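Local coordinates for protein probable chaperone (Pseudomonas aeruginosa, PDB 4JMF) that probably acts as a type III secretion chaperone of the CesT family, holding a stretch of a partner protein against its surface, at residues A7-L12 against D45-F50; L14-P19 against Q100-L105; E25-L30 against L36-E41. One frame throughout, in Å; residues are numbered along the deposited sequence.

Contact 1. Residues A7-L12 against D45-F50; sequences AAIHQL and DHLLMF
Ile-9 and Leu-12, one turn apart on helix 3-15, reach over to Leu-47 and Met-49 of strand 46-53, and only the far ends of the side chains meet. Ile-9 turns its delta end toward the strand, where CD1 lies 4.4 Å from CD1 of Leu-47. This is a tip-to-tip approach of two methyls, with Leu-47 extending from its strand toward the helix. Leu-12 also points at the strand, and its CD2 comes within 4.3 Å of Met-49 CE. Here the thioether is stretched out: with chi2 at -169° and chi3 at -179° the chain runs straight beyond CB, carrying the terminal methyl out to the leucine. Other side chains join the cluster. Leu-39 of the adjacent strand touches all four side chains, while Ile-101 of helix 98-114 packs on Leu-12 and Leu-47. Alternate residues Leu-48 and Phe-50 point to the other face of the sheet, where apolar side chains from the chain of another protein meet both, and Phe-67 of the second subunit also packs on Leu-48. No hydrogen bond joins helix to strand: the methyls only graze each other, and adhesion here rests on burial from water shared with Leu-39 and Ile-101.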
ATOM      1  N   ALA B   7     -13.332 -15.680   6.971  1.00 21.42           N
ATOM      2  CA  ALA B   7     -12.293 -16.637   7.334  1.00 21.97           C
ATOM      3  C   ALA B   7     -11.005 -15.931   7.734  1.00 21.70           C
ATOM      4  O   ALA B   7     -10.341 -16.351   8.673  1.00 21.17           O
ATOM      5  CB  ALA B   7     -12.038 -17.603   6.190  1.00 21.44           C
ATOM      6  N   ALA B   8     -10.648 -14.862   7.019  1.00 20.35           N
ATOM      7  CA  ALA B   8      -9.459 -14.079   7.369  1.00 19.03           C
ATOM      8  C   ALA B   8      -9.611 -13.403   8.732  1.00 19.70           C
ATOM      9  O   ALA B   8      -8.680 -13.412   9.554  1.00 18.51           O
ATOM     10  CB  ALA B   8      -9.164 -13.044   6.297  1.00 19.79           C
ATOM     11  N   ILE B   9     -10.773 -12.801   8.965  1.00 16.40           N
ATOM     12  CA  ILE B   9     -11.056 -12.193  10.259  1.00 19.58           C
ATOM     13  C   ILE B   9     -10.922 -13.258  11.364  1.00 19.66           C
ATOM     14  O   ILE B   9     -10.293 -13.026  12.399  1.00 17.72           O
ATOM     15  CB  ILE B   9     -12.465 -11.558  10.291  1.00 21.49           C
ATOM     16  CG1 ILE B   9     -12.577 -10.414   9.269  1.00 23.71           C
ATOM     17  CG2 ILE B   9     -12.802 -11.053  11.696  1.00 22.80           C
ATOM     18  CD1 ILE B   9     -11.560  -9.295   9.447  1.00 17.67           C
ATOM     19  N   HIS B  10     -11.487 -14.436  11.122  1.00 16.06           N
ATOM     20  CA  HIS B  10     -11.377 -15.542  12.083  1.00 22.29           C
ATOM     21  C   HIS B  10      -9.917 -15.842  12.448  1.00 19.68           C
ATOM     22  O   HIS B  10      -9.557 -15.980  13.637  1.00 21.34           O
ATOM     23  CB  HIS B  10     -12.047 -16.785  11.507  1.00 19.58           C
ATOM     24  CG  HIS B  10     -12.193 -17.913  12.485  1.00 30.39           C
ATOM     25  ND1 HIS B  10     -11.246 -18.904  12.630  1.00 33.91           N
ATOM     26  CD2 HIS B  10     -13.193 -18.221  13.345  1.00 29.46           C
ATOM     27  CE1 HIS B  10     -11.651 -19.769  13.544  1.00 25.64           C
ATOM     28  NE2 HIS B  10     -12.827 -19.377  13.995  1.00 31.15           N
ATOM     29  N   GLN B  11      -9.061 -15.917  11.438  1.00 17.35           N
ATOM     30  CA  GLN B  11      -7.635 -16.160  11.683  1.00 20.32           C
ATOM     31  C   GLN B  11      -7.016 -15.056  12.529  1.00 20.28           C
ATOM     32  O   GLN B  11      -6.229 -15.341  13.443  1.00 19.80           O
ATOM     33  CB  GLN B  11      -6.879 -16.311  10.350  1.00 19.68           C
ATOM     34  CG  GLN B  11      -7.359 -17.522   9.537  1.00 22.90           C
ATOM     35  CD  GLN B  11      -7.086 -18.843  10.255  1.00 25.92           C
ATOM     36  OE1 GLN B  11      -5.993 -19.053  10.783  1.00 23.49           O
ATOM     37  NE2 GLN B  11      -8.088 -19.733  10.292  1.00 23.62           N
ATOM     38  N   LEU B  12      -7.369 -13.797  12.245  1.00 16.50           N
ATOM     39  CA  LEU B  12      -6.819 -12.692  13.027  1.00 18.14           C
ATOM     40  C   LEU B  12      -7.233 -12.806  14.480  1.00 18.48           C
ATOM     41  O   LEU B  12      -6.434 -12.540  15.380  1.00 19.16           O
ATOM     42  CB  LEU B  12      -7.254 -11.335  12.467  1.00 18.52           C
ATOM     43  CG  LEU B  12      -6.842 -10.086  13.260  1.00 19.46           C
ATOM     44  CD1 LEU B  12      -5.314  -9.903  13.316  1.00 16.27           C
ATOM     45  CD2 LEU B  12      -7.477  -8.851  12.636  1.00 14.33           C
ATOM     46  N   ASP B  45     -12.193  -8.569  -1.856  1.00 22.45           N
ATOM     47  CA  ASP B  45     -11.029  -9.464  -1.775  1.00 24.67           C
ATOM     48  C   ASP B  45      -9.747  -8.832  -1.244  1.00 22.03           C
ATOM     49  O   ASP B  45      -8.681  -9.449  -1.317  1.00 20.07           O
ATOM     50  CB  ASP B  45     -10.768 -10.161  -3.119  1.00 25.20           C
ATOM     51  CG  ASP B  45     -11.895 -11.094  -3.513  1.00 31.62           C
ATOM     52  OD1 ASP B  45     -12.377 -11.852  -2.640  1.00 34.85           O
ATOM     53  OD2 ASP B  45     -12.311 -11.051  -4.688  1.00 36.18           O
ATOM     54  N   HIS B  46      -9.847  -7.624  -0.692  1.00 20.43           N
ATOM     55  CA  HIS B  46      -8.717  -7.037   0.042  1.00 20.99           C
ATOM     56  C   HIS B  46      -9.121  -6.661   1.458  1.00 19.89           C
ATOM     57  O   HIS B  46     -10.283  -6.351   1.720  1.00 21.89           O
ATOM     58  CB  HIS B  46      -8.160  -5.797  -0.665  1.00 20.11           C
ATOM     59  CG  HIS B  46      -7.595  -6.069  -2.020  1.00 18.16           C
ATOM     60  ND1 HIS B  46      -8.382  -6.438  -3.091  1.00 21.84           N
ATOM     61  CD2 HIS B  46      -6.325  -6.007  -2.487  1.00 15.68           C
ATOM     62  CE1 HIS B  46      -7.622  -6.590  -4.159  1.00 20.07           C
ATOM     63  NE2 HIS B  46      -6.369  -6.348  -3.818  1.00 22.34           N
ATOM     64  N   LEU B  47      -8.164  -6.697   2.379  1.00 18.50           N
ATOM     65  CA  LEU B  47      -8.436  -6.324   3.765  1.00 21.07           C
ATOM     66  C   LEU B  47      -7.758  -4.996   4.050  1.00 18.18           C
ATOM     67  O   LEU B  47      -6.527  -4.889   3.975  1.00 14.62           O
ATOM     68  CB  LEU B  47      -7.896  -7.381   4.733  1.00 17.55           C
ATOM     69  CG  LEU B  47      -7.866  -6.996   6.217  1.00 17.60           C
ATOM     70  CD1 LEU B  47      -9.267  -6.711   6.734  1.00 22.21           C
ATOM     71  CD2 LEU B  47      -7.271  -8.114   7.023  1.00 25.57           C
ATOM     72  N   LEU B  48      -8.563  -3.991   4.375  1.00 16.51           N
ATOM     73  CA  LEU B  48      -8.045  -2.667   4.691  1.00 16.49           C
ATOM     74  C   LEU B  48      -8.022  -2.504   6.201  1.00 15.47           C
ATOM     75  O   LEU B  48      -9.035  -2.729   6.852  1.00 15.68           O
ATOM     76  CB  LEU B  48      -8.951  -1.603   4.072  1.00 13.46           C
ATOM     77  CG  LEU B  48      -8.625  -0.132   4.321  1.00 16.91           C
ATOM     78  CD1 LEU B  48      -7.388   0.298   3.512  1.00 16.45           C
ATOM     79  CD2 LEU B  48      -9.846   0.739   3.982  1.00 15.05           C
ATOM     80  N   MET B  49      -6.868  -2.142   6.762  1.00 14.00           N
ATOM     81  CA  MET B  49      -6.788  -1.821   8.186  1.00 15.34           C
ATOM     82  C   MET B  49      -6.392  -0.366   8.333  1.00 17.05           C
ATOM     83  O   MET B  49      -5.501   0.114   7.623  1.00 16.35           O
ATOM     84  CB  MET B  49      -5.731  -2.679   8.890  1.00 13.29           C
ATOM     85  CG  MET B  49      -5.952  -4.177   8.791  1.00 14.01           C
ATOM     86  SD  MET B  49      -4.823  -5.009   9.910  1.00 17.45           S
ATOM     87  CE  MET B  49      -5.224  -6.730   9.616  1.00 15.33           C
ATOM     88  N   PHE B  50      -7.019   0.346   9.262  1.00 17.19           N
ATOM     89  CA  PHE B  50      -6.639   1.747   9.431  1.00 18.62           C
ATOM     90  C   PHE B  50      -6.943   2.278  10.813  1.00 20.57           C
ATOM     91  O   PHE B  50      -7.743   1.701  11.550  1.00 19.10           O
ATOM     92  CB  PHE B  50      -7.298   2.633   8.356  1.00 17.73           C
ATOM     93  CG  PHE B  50      -8.805   2.587   8.363  1.00 21.14           C
ATOM     94  CD1 PHE B  50      -9.542   3.598   8.964  1.00 18.58           C
ATOM     95  CD2 PHE B  50      -9.488   1.546   7.740  1.00 19.82           C
ATOM     96  CE1 PHE B  50     -10.942   3.558   8.957  1.00 21.53           C
ATOM     97  CE2 PHE B  50     -10.885   1.500   7.728  1.00 16.95           C
ATOM     98  CZ  PHE B  50     -11.607   2.506   8.336  1.00 23.92           C
TER

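Contact 2. Residues L14-P19 against Q100-L105; sequences LALDLP and QIHHQL
The C-terminal end of helix 3-15, closed by a Schellman motif, brings Ala-15 and Leu-16 against His-102 and Leu-105 on one side of helix 98-114. Asp-17 is the residue that leaves helical geometry, with a positive phi of 59°; its N makes a weak bond of 3.2 Å to Leu-14 O. The backbones come nearest at Ala-15 and His-102, whose CA atoms are 6.3 Å apart. The small Ala-15 methyl permits this approach: its CB lies 3.9 Å from CD2 of His-102, and nearly as close to the CB of that histidine. In the imidazole, chi1 of -178° carries the ring out from its helix, CG opposite the backbone N, and chi2 of -93° brings its CD2 atom to the other segment. Leu-16 CD2 meets the same carbon at 4.2 Å, so one ring atom is shared by two neighbouring residues. In the alpha+beta fold of the CesT family the first and last helices lie against one face of the antiparallel sheet, and this contact joins them beside strand 28-32, outermost within this chain, where Leu-30 touches both Leu-16 and Leu-105. These two leucines cross at about a right angle. Leu-105 sends CD2 toward the forked end of Leu-16, 3.8 Å from its CD1 and 4.1 Å from its CD2, so that one methyl addresses both branches. Apolar side chains from the chain of another protein pack on Leu-16, His-102 and Leu-105, while Leu-18 touches its backbone. Further round helix 98-114, Gln-104 faces the sheet and uses NE2 to bond Leu-47 O and Asn-89 OD1.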
ATOM      1  N   LEU B  14      -7.925 -15.498  16.168  1.00 17.36           N
ATOM      2  CA  LEU B  14      -7.104 -16.560  16.754  1.00 20.85           C
ATOM      3  C   LEU B  14      -5.725 -16.027  17.091  1.00 20.40           C
ATOM      4  O   LEU B  14      -5.195 -16.297  18.165  1.00 17.88           O
ATOM      5  CB  LEU B  14      -6.950 -17.726  15.786  1.00 20.67           C
ATOM      6  CG  LEU B  14      -8.202 -18.488  15.399  1.00 23.47           C
ATOM      7  CD1 LEU B  14      -7.841 -19.669  14.481  1.00 19.72           C
ATOM      8  CD2 LEU B  14      -8.912 -18.971  16.656  1.00 26.94           C
ATOM      9  N   ALA B  15      -5.145 -15.269  16.162  1.00 20.05           N
ATOM     10  CA  ALA B  15      -3.815 -14.714  16.376  1.00 19.93           C
ATOM     11  C   ALA B  15      -3.787 -13.761  17.568  1.00 22.46           C
ATOM     12  O   ALA B  15      -2.836 -13.761  18.342  1.00 22.29           O
ATOM     13  CB  ALA B  15      -3.323 -14.018  15.123  1.00 18.79           C
ATOM     14  N   LEU B  16      -4.837 -12.959  17.727  1.00 21.59           N
ATOM     15  CA  LEU B  16      -4.879 -11.981  18.816  1.00 20.72           C
ATOM     16  C   LEU B  16      -5.484 -12.556  20.093  1.00 24.46           C
ATOM     17  O   LEU B  16      -5.581 -11.849  21.105  1.00 24.79           O
ATOM     18  CB  LEU B  16      -5.713 -10.771  18.391  1.00 23.50           C
ATOM     19  CG  LEU B  16      -5.203 -10.022  17.168  1.00 22.23           C
ATOM     20  CD1 LEU B  16      -6.258  -9.006  16.724  1.00 23.14           C
ATOM     21  CD2 LEU B  16      -3.886  -9.337  17.512  1.00 20.16           C
ATOM     22  N   ASP B  17      -5.912 -13.817  20.024  1.00 22.02           N
ATOM     23  CA  ASP B  17      -6.559 -14.503  21.147  1.00 27.80           C
ATOM     24  C   ASP B  17      -7.826 -13.779  21.620  1.00 30.25           C
ATOM     25  O   ASP B  17      -8.020 -13.557  22.817  1.00 27.47           O
ATOM     26  CB  ASP B  17      -5.576 -14.701  22.309  1.00 25.30           C
ATOM     27  CG  ASP B  17      -6.027 -15.799  23.273  1.00 29.96           C
ATOM     28  OD1 ASP B  17      -6.602 -16.806  22.807  1.00 27.89           O
ATOM     29  OD2 ASP B  17      -5.816 -15.659  24.496  1.00 26.21           O
ATOM     30  N   LEU B  18      -8.678 -13.397  20.670  1.00 29.63           N
ATOM     31  CA  LEU B  18      -9.932 -12.727  20.990  1.00 28.87           C
ATOM     32  C   LEU B  18     -11.094 -13.675  20.713  1.00 31.81           C
ATOM     33  O   LEU B  18     -10.971 -14.572  19.875  1.00 30.57           O
ATOM     34  CB  LEU B  18     -10.080 -11.458  20.158  1.00 28.38           C
ATOM     35  CG  LEU B  18      -9.047 -10.390  20.501  1.00 30.61           C
ATOM     36  CD1 LEU B  18      -9.186  -9.186  19.597  1.00 26.19           C
ATOM     37  CD2 LEU B  18      -9.190  -9.993  21.979  1.00 32.70           C
ATOM     38  N   PRO B  19     -12.226 -13.494  21.421  1.00 37.68           N
ATOM     39  CA  PRO B  19     -13.371 -14.368  21.128  1.00 37.31           C
ATOM     40  C   PRO B  19     -13.806 -14.111  19.685  1.00 36.02           C
ATOM     41  O   PRO B  19     -13.788 -12.954  19.259  1.00 34.51           O
ATOM     42  CB  PRO B  19     -14.448 -13.870  22.098  1.00 36.05           C
ATOM     43  CG  PRO B  19     -13.705 -13.065  23.154  1.00 37.93           C
ATOM     44  CD  PRO B  19     -12.566 -12.445  22.403  1.00 32.64           C
ATOM     45  N   GLN B 100       0.418 -13.681   8.513  1.00 21.96           N
ATOM     46  CA  GLN B 100       0.445 -12.473   7.712  1.00 22.12           C
ATOM     47  C   GLN B 100      -0.604 -11.437   8.149  1.00 19.26           C
ATOM     48  O   GLN B 100      -0.307 -10.237   8.193  1.00 19.91           O
ATOM     49  CB  GLN B 100       0.355 -12.809   6.224  1.00 20.75           C
ATOM     50  CG  GLN B 100       0.526 -11.594   5.312  1.00 28.19           C
ATOM     51  CD  GLN B 100       1.907 -10.916   5.455  1.00 36.39           C
ATOM     52  OE1 GLN B 100       2.863 -11.495   6.005  1.00 33.64           O
ATOM     53  NE2 GLN B 100       2.011  -9.686   4.941  1.00 28.19           N
ATOM     54  N   ILE B 101      -1.808 -11.881   8.500  1.00 19.44           N
ATOM     55  CA  ILE B 101      -2.822 -10.927   8.935  1.00 20.58           C
ATOM     56  C   ILE B 101      -2.403 -10.284  10.262  1.00 21.51           C
ATOM     57  O   ILE B 101      -2.537  -9.064  10.448  1.00 19.27           O
ATOM     58  CB  ILE B 101      -4.258 -11.530   8.933  1.00 19.29           C
ATOM     59  CG1 ILE B 101      -5.317 -10.435   9.072  1.00 20.32           C
ATOM     60  CG2 ILE B 101      -4.452 -12.583  10.029  1.00 18.55           C
ATOM     61  CD1 ILE B 101      -6.752 -10.958   8.862  1.00 16.61           C
ATOM     62  N   HIS B 102      -1.832 -11.097  11.148  1.00 19.23           N
ATOM     63  CA  HIS B 102      -1.260 -10.598  12.393  1.00 18.88           C
ATOM     64  C   HIS B 102      -0.194  -9.549  12.066  1.00 20.20           C
ATOM     65  O   HIS B 102      -0.179  -8.461  12.639  1.00 19.02           O
ATOM     66  CB  HIS B 102      -0.669 -11.768  13.192  1.00 20.58           C
ATOM     67  CG  HIS B 102      -0.098 -11.381  14.524  1.00 23.66           C
ATOM     68  ND1 HIS B 102       1.235 -11.068  14.699  1.00 21.24           N
ATOM     69  CD2 HIS B 102      -0.670 -11.292  15.749  1.00 23.46           C
ATOM     70  CE1 HIS B 102       1.453 -10.785  15.972  1.00 24.36           C
ATOM     71  NE2 HIS B 102       0.314 -10.912  16.630  1.00 23.61           N
ATOM     72  N   HIS B 103       0.686  -9.877  11.129  1.00 20.43           N
ATOM     73  CA  HIS B 103       1.747  -8.954  10.719  1.00 19.89           C
ATOM     74  C   HIS B 103       1.195  -7.630  10.178  1.00 20.64           C
ATOM     75  O   HIS B 103       1.738  -6.556  10.476  1.00 19.75           O
ATOM     76  CB  HIS B 103       2.659  -9.617   9.687  1.00 18.46           C
ATOM     77  CG  HIS B 103       3.846  -8.790   9.307  1.00 21.95           C
ATOM     78  ND1 HIS B 103       4.973  -8.697  10.094  1.00 22.28           N
ATOM     79  CD2 HIS B 103       4.081  -8.011   8.221  1.00 24.02           C
ATOM     80  CE1 HIS B 103       5.856  -7.905   9.509  1.00 23.49           C
ATOM     81  NE2 HIS B 103       5.339  -7.473   8.373  1.00 21.59           N
ATOM     82  N   GLN B 104       0.125  -7.697   9.387  1.00 19.88           N
ATOM     83  CA  GLN B 104      -0.473  -6.476   8.835  1.00 17.25           C
ATOM     84  C   GLN B 104      -0.907  -5.522   9.933  1.00 18.48           C
ATOM     85  O   GLN B 104      -0.635  -4.318   9.870  1.00 14.81           O
ATOM     86  CB  GLN B 104      -1.673  -6.785   7.938  1.00 16.56           C
ATOM     87  CG  GLN B 104      -2.209  -5.544   7.213  1.00 15.02           C
ATOM     88  CD  GLN B 104      -3.440  -5.827   6.367  1.00 19.02           C
ATOM     89  OE1 GLN B 104      -3.812  -6.987   6.154  1.00 15.94           O
ATOM     90  NE2 GLN B 104      -4.083  -4.758   5.868  1.00 16.64           N
ATOM     91  N   LEU B 105      -1.599  -6.045  10.937  1.00 16.92           N
ATOM     92  CA  LEU B 105      -2.065  -5.195  12.023  1.00 16.17           C
ATOM     93  C   LEU B 105      -0.877  -4.652  12.817  1.00 21.55           C
ATOM     94  O   LEU B 105      -0.866  -3.482  13.217  1.00 19.22           O
ATOM     95  CB  LEU B 105      -3.034  -5.957  12.937  1.00 18.17           C
ATOM     96  CG  LEU B 105      -3.591  -5.197  14.148  1.00 21.14           C
ATOM     97  CD1 LEU B 105      -4.404  -3.964  13.705  1.00 16.00           C
ATOM     98  CD2 LEU B 105      -4.457  -6.122  15.016  1.00 18.13           C
TER

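Contact 3. Residues E25-L30 against L36-E41; sequences ESVLSL and LCHLAE
The carbonyl oxygen of Cys-37 accepts a 2.7 Å hydrogen bond from Leu-30 N and a weaker CA-H contact from Ser-29, with CA to O 3.1 Å. The bond belongs to the antiparallel beta hairpin of strands 28-32 and 35-41. Leu-30 and Cys-37 form a hydrogen-bonded pair, in which Cys-37 N returns a bond to Leu-30 O. Leu-28 and Leu-39 make the next such pair. Between them lies the non-hydrogen-bonded pair Ser-29 and His-38, joined by side chains instead: Ser-29 OG and His-38 ND1 share a hydrogen bond of 3.1 Å, with the hydroxyl at the ring edge, near its plane. Chi1 of -51° sets this hydroxyl beside its own backbone N and within reach of the ring. Val-27 CG1 packs 3.6 Å from His-38 CB, while Phe-50 of the next strand meets the imidazole with the planes inclined. Apolar side chains from the chain of another protein lie on Ser-29 and His-38. The opposite face carries Leu-28, Leu-30, Cys-37 and Leu-39; Leu-30 CD1 comes 4.0 Å from Leu-39 CD1, Leu-12 covers Leu-39, and Leu-105 with Leu-16 and Leu-18 covers Leu-30. Leu-30 also joins an antiparallel ladder with a strand of the partner chain, continuing the sheet across the interface. Where the pairing ends, a water bridges the segments, donating to Ser-26 O at 3.0 Å and accepting from Glu-41 N at 2.9 Å.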
ATOM      1  N   GLU B  25     -21.629  -7.130   9.297  1.00 71.77           N
ATOM      2  CA  GLU B  25     -21.551  -6.296   8.106  1.00 73.10           C
ATOM      3  C   GLU B  25     -20.660  -5.085   8.380  1.00 66.66           C
ATOM      4  O   GLU B  25     -20.615  -4.576   9.505  1.00 66.05           O
ATOM      5  CB  GLU B  25     -22.951  -5.824   7.708  1.00 77.76           C
ATOM      6  CG  GLU B  25     -23.700  -5.122   8.847  1.00 79.30           C
ATOM      7  CD  GLU B  25     -25.036  -4.531   8.422  1.00 87.13           C
ATOM      8  OE1 GLU B  25     -25.362  -4.571   7.213  1.00 87.32           O
ATOM      9  OE2 GLU B  25     -25.760  -4.022   9.308  1.00 86.23           O
ATOM     10  N   SER B  26     -19.933  -4.653   7.357  1.00 56.59           N
ATOM     11  CA  SER B  26     -19.104  -3.460   7.453  1.00 57.96           C
ATOM     12  C   SER B  26     -17.879  -3.610   8.366  1.00 49.75           C
ATOM     13  O   SER B  26     -17.151  -4.612   8.326  1.00 46.99           O
ATOM     14  CB  SER B  26     -19.934  -2.239   7.896  1.00 60.43           C
ATOM     15  OG  SER B  26     -20.180  -2.251   9.306  1.00 53.71           O
ATOM     16  N   VAL B  27     -17.686  -2.587   9.193  1.00 40.65           N
ATOM     17  CA  VAL B  27     -16.410  -2.304   9.823  1.00 32.14           C
ATOM     18  C   VAL B  27     -16.291  -2.911  11.207  1.00 31.57           C
ATOM     19  O   VAL B  27     -17.139  -2.662  12.078  1.00 29.15           O
ATOM     20  CB  VAL B  27     -16.217  -0.782   9.921  1.00 29.50           C
ATOM     21  CG1 VAL B  27     -14.876  -0.452  10.538  1.00 29.21           C
ATOM     22  CG2 VAL B  27     -16.338  -0.157   8.541  1.00 31.53           C
ATOM     23  N   LEU B  28     -15.243  -3.712  11.397  1.00 25.39           N
ATOM     24  CA  LEU B  28     -14.851  -4.180  12.724  1.00 24.59           C
ATOM     25  C   LEU B  28     -13.825  -3.238  13.322  1.00 24.14           C
ATOM     26  O   LEU B  28     -12.924  -2.768  12.626  1.00 23.25           O
ATOM     27  CB  LEU B  28     -14.215  -5.564  12.637  1.00 25.49           C
ATOM     28  CG  LEU B  28     -15.182  -6.738  12.656  1.00 38.65           C
ATOM     29  CD1 LEU B  28     -14.450  -8.037  12.326  1.00 35.18           C
ATOM     30  CD2 LEU B  28     -15.826  -6.825  14.037  1.00 39.97           C
ATOM     31  N   SER B  29     -13.932  -2.985  14.618  1.00 19.70           N
ATOM     32  CA  SER B  29     -12.968  -2.124  15.277  1.00 21.06           C
ATOM     33  C   SER B  29     -12.287  -2.869  16.418  1.00 22.71           C
ATOM     34  O   SER B  29     -12.916  -3.681  17.095  1.00 23.98           O
ATOM     35  CB  SER B  29     -13.659  -0.866  15.804  1.00 20.17           C
ATOM     36  OG  SER B  29     -14.430  -0.255  14.783  1.00 22.61           O
ATOM     37  N   LEU B  30     -11.007  -2.571  16.623  1.00 22.19           N
ATOM     38  CA  LEU B  30     -10.204  -3.176  17.679  1.00 23.53           C
ATOM     39  C   LEU B  30      -9.475  -2.088  18.447  1.00 21.23           C
ATOM     40  O   LEU B  30      -8.964  -1.152  17.848  1.00 22.37           O
ATOM     41  CB  LEU B  30      -9.152  -4.093  17.068  1.00 22.75           C
ATOM     42  CG  LEU B  30      -9.666  -5.337  16.364  1.00 25.03           C
ATOM     43  CD1 LEU B  30      -8.506  -6.040  15.682  1.00 22.20           C
ATOM     44  CD2 LEU B  30     -10.320  -6.242  17.405  1.00 22.23           C
ATOM     45  N   LEU B  36      -7.218   2.883  18.362  1.00 22.69           N
ATOM     46  CA  LEU B  36      -8.455   2.312  17.836  1.00 21.13           C
ATOM     47  C   LEU B  36      -8.240   2.026  16.346  1.00 23.62           C
ATOM     48  O   LEU B  36      -7.977   2.954  15.566  1.00 22.69           O
ATOM     49  CB  LEU B  36      -9.625   3.276  18.046  1.00 17.06           C
ATOM     50  CG  LEU B  36     -11.013   2.858  17.543  1.00 23.03           C
ATOM     51  CD1 LEU B  36     -11.542   1.649  18.313  1.00 21.05           C
ATOM     52  CD2 LEU B  36     -11.992   4.001  17.626  1.00 19.11           C
ATOM     53  N   CYS B  37      -8.323   0.745  15.966  1.00 19.45           N
ATOM     54  CA  CYS B  37      -8.086   0.306  14.597  1.00 20.10           C
ATOM     55  C   CYS B  37      -9.343  -0.304  13.987  1.00 21.58           C
ATOM     56  O   CYS B  37     -10.112  -0.975  14.679  1.00 24.95           O
ATOM     57  CB  CYS B  37      -6.967  -0.734  14.571  1.00 18.67           C
ATOM     58  SG  CYS B  37      -5.443  -0.202  15.363  1.00 23.52           S
ATOM     59  N   HIS B  38      -9.539  -0.077  12.692  1.00 17.87           N
ATOM     60  CA  HIS B  38     -10.717  -0.575  11.980  1.00 21.31           C
ATOM     61  C   HIS B  38     -10.296  -1.505  10.837  1.00 20.91           C
ATOM     62  O   HIS B  38      -9.226  -1.315  10.252  1.00 18.58           O
ATOM     63  CB  HIS B  38     -11.527   0.595  11.403  1.00 17.33           C
ATOM     64  CG  HIS B  38     -11.680   1.744  12.348  1.00 21.34           C
ATOM     65  ND1 HIS B  38     -12.673   1.795  13.305  1.00 19.93           N
ATOM     66  CD2 HIS B  38     -10.959   2.882  12.492  1.00 20.15           C
ATOM     67  CE1 HIS B  38     -12.557   2.917  13.996  1.00 22.41           C
ATOM     68  NE2 HIS B  38     -11.527   3.595  13.523  1.00 24.23           N
ATOM     69  N   LEU B  39     -11.145  -2.487  10.521  1.00 16.49           N
ATOM     70  CA  LEU B  39     -10.856  -3.474   9.492  1.00 20.30           C
ATOM     71  C   LEU B  39     -12.065  -3.517   8.595  1.00 20.36           C
ATOM     72  O   LEU B  39     -13.193  -3.474   9.081  1.00 18.90           O
ATOM     73  CB  LEU B  39     -10.681  -4.867  10.102  1.00 20.36           C
ATOM     74  CG  LEU B  39     -10.004  -4.970  11.463  1.00 27.67           C
ATOM     75  CD1 LEU B  39     -10.045  -6.429  11.971  1.00 30.45           C
ATOM     76  CD2 LEU B  39      -8.602  -4.483  11.373  1.00 19.57           C
ATOM     77  N   ALA B  40     -11.844  -3.602   7.289  1.00 15.85           N
ATOM     78  CA  ALA B  40     -12.963  -3.700   6.373  1.00 19.97           C
ATOM     79  C   ALA B  40     -12.505  -4.392   5.119  1.00 21.42           C
ATOM     80  O   ALA B  40     -11.325  -4.349   4.786  1.00 19.61           O
ATOM     81  CB  ALA B  40     -13.490  -2.303   6.031  1.00 24.03           C
ATOM     82  N   GLU B  41     -13.433  -5.023   4.415  1.00 19.59           N
ATOM     83  CA  GLU B  41     -13.117  -5.523   3.090  1.00 21.75           C
ATOM     84  C   GLU B  41     -13.211  -4.364   2.095  1.00 22.47           C
ATOM     85  O   GLU B  41     -14.295  -3.836   1.853  1.00 21.66           O
ATOM     86  CB  GLU B  41     -14.085  -6.620   2.670  1.00 19.48           C
ATOM     87  CG  GLU B  41     -13.674  -7.239   1.345  1.00 21.73           C
ATOM     88  CD  GLU B  41     -14.616  -8.330   0.871  1.00 24.34           C
ATOM     89  OE1 GLU B  41     -15.737  -8.462   1.419  1.00 25.36           O
ATOM     90  OE2 GLU B  41     -14.227  -9.056  -0.072  1.00 27.11           O
TER
HETATM   91  O   HOH W   1     -16.121  -5.145   5.551  1.00 30.76           O

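In the fold
The three contacts meet in the apolar layer between the sheet and its two helices. Contacts 1 and 2 share helix 3-15 and have centres about 9 Å apart; Ile-101 CD1 links them, 3.4 Å from Leu-47 CD2. Contact 3 also lies about 9 Å from contact 1, centre to centre, and the two join directly through the sheet, where Phe-50 O is 2.8 Å from His-38 N. Contacts 2 and 3 are farther apart, about 13 Å between centres, yet Leu-16 CD1 comes 3.9 Å from Leu-30 CD1. Both border the chain of another protein, consistent with a chaperone surface receiving an extended segment; contact 1 does so only through Leu-48 and Phe-50, on the strand's far face.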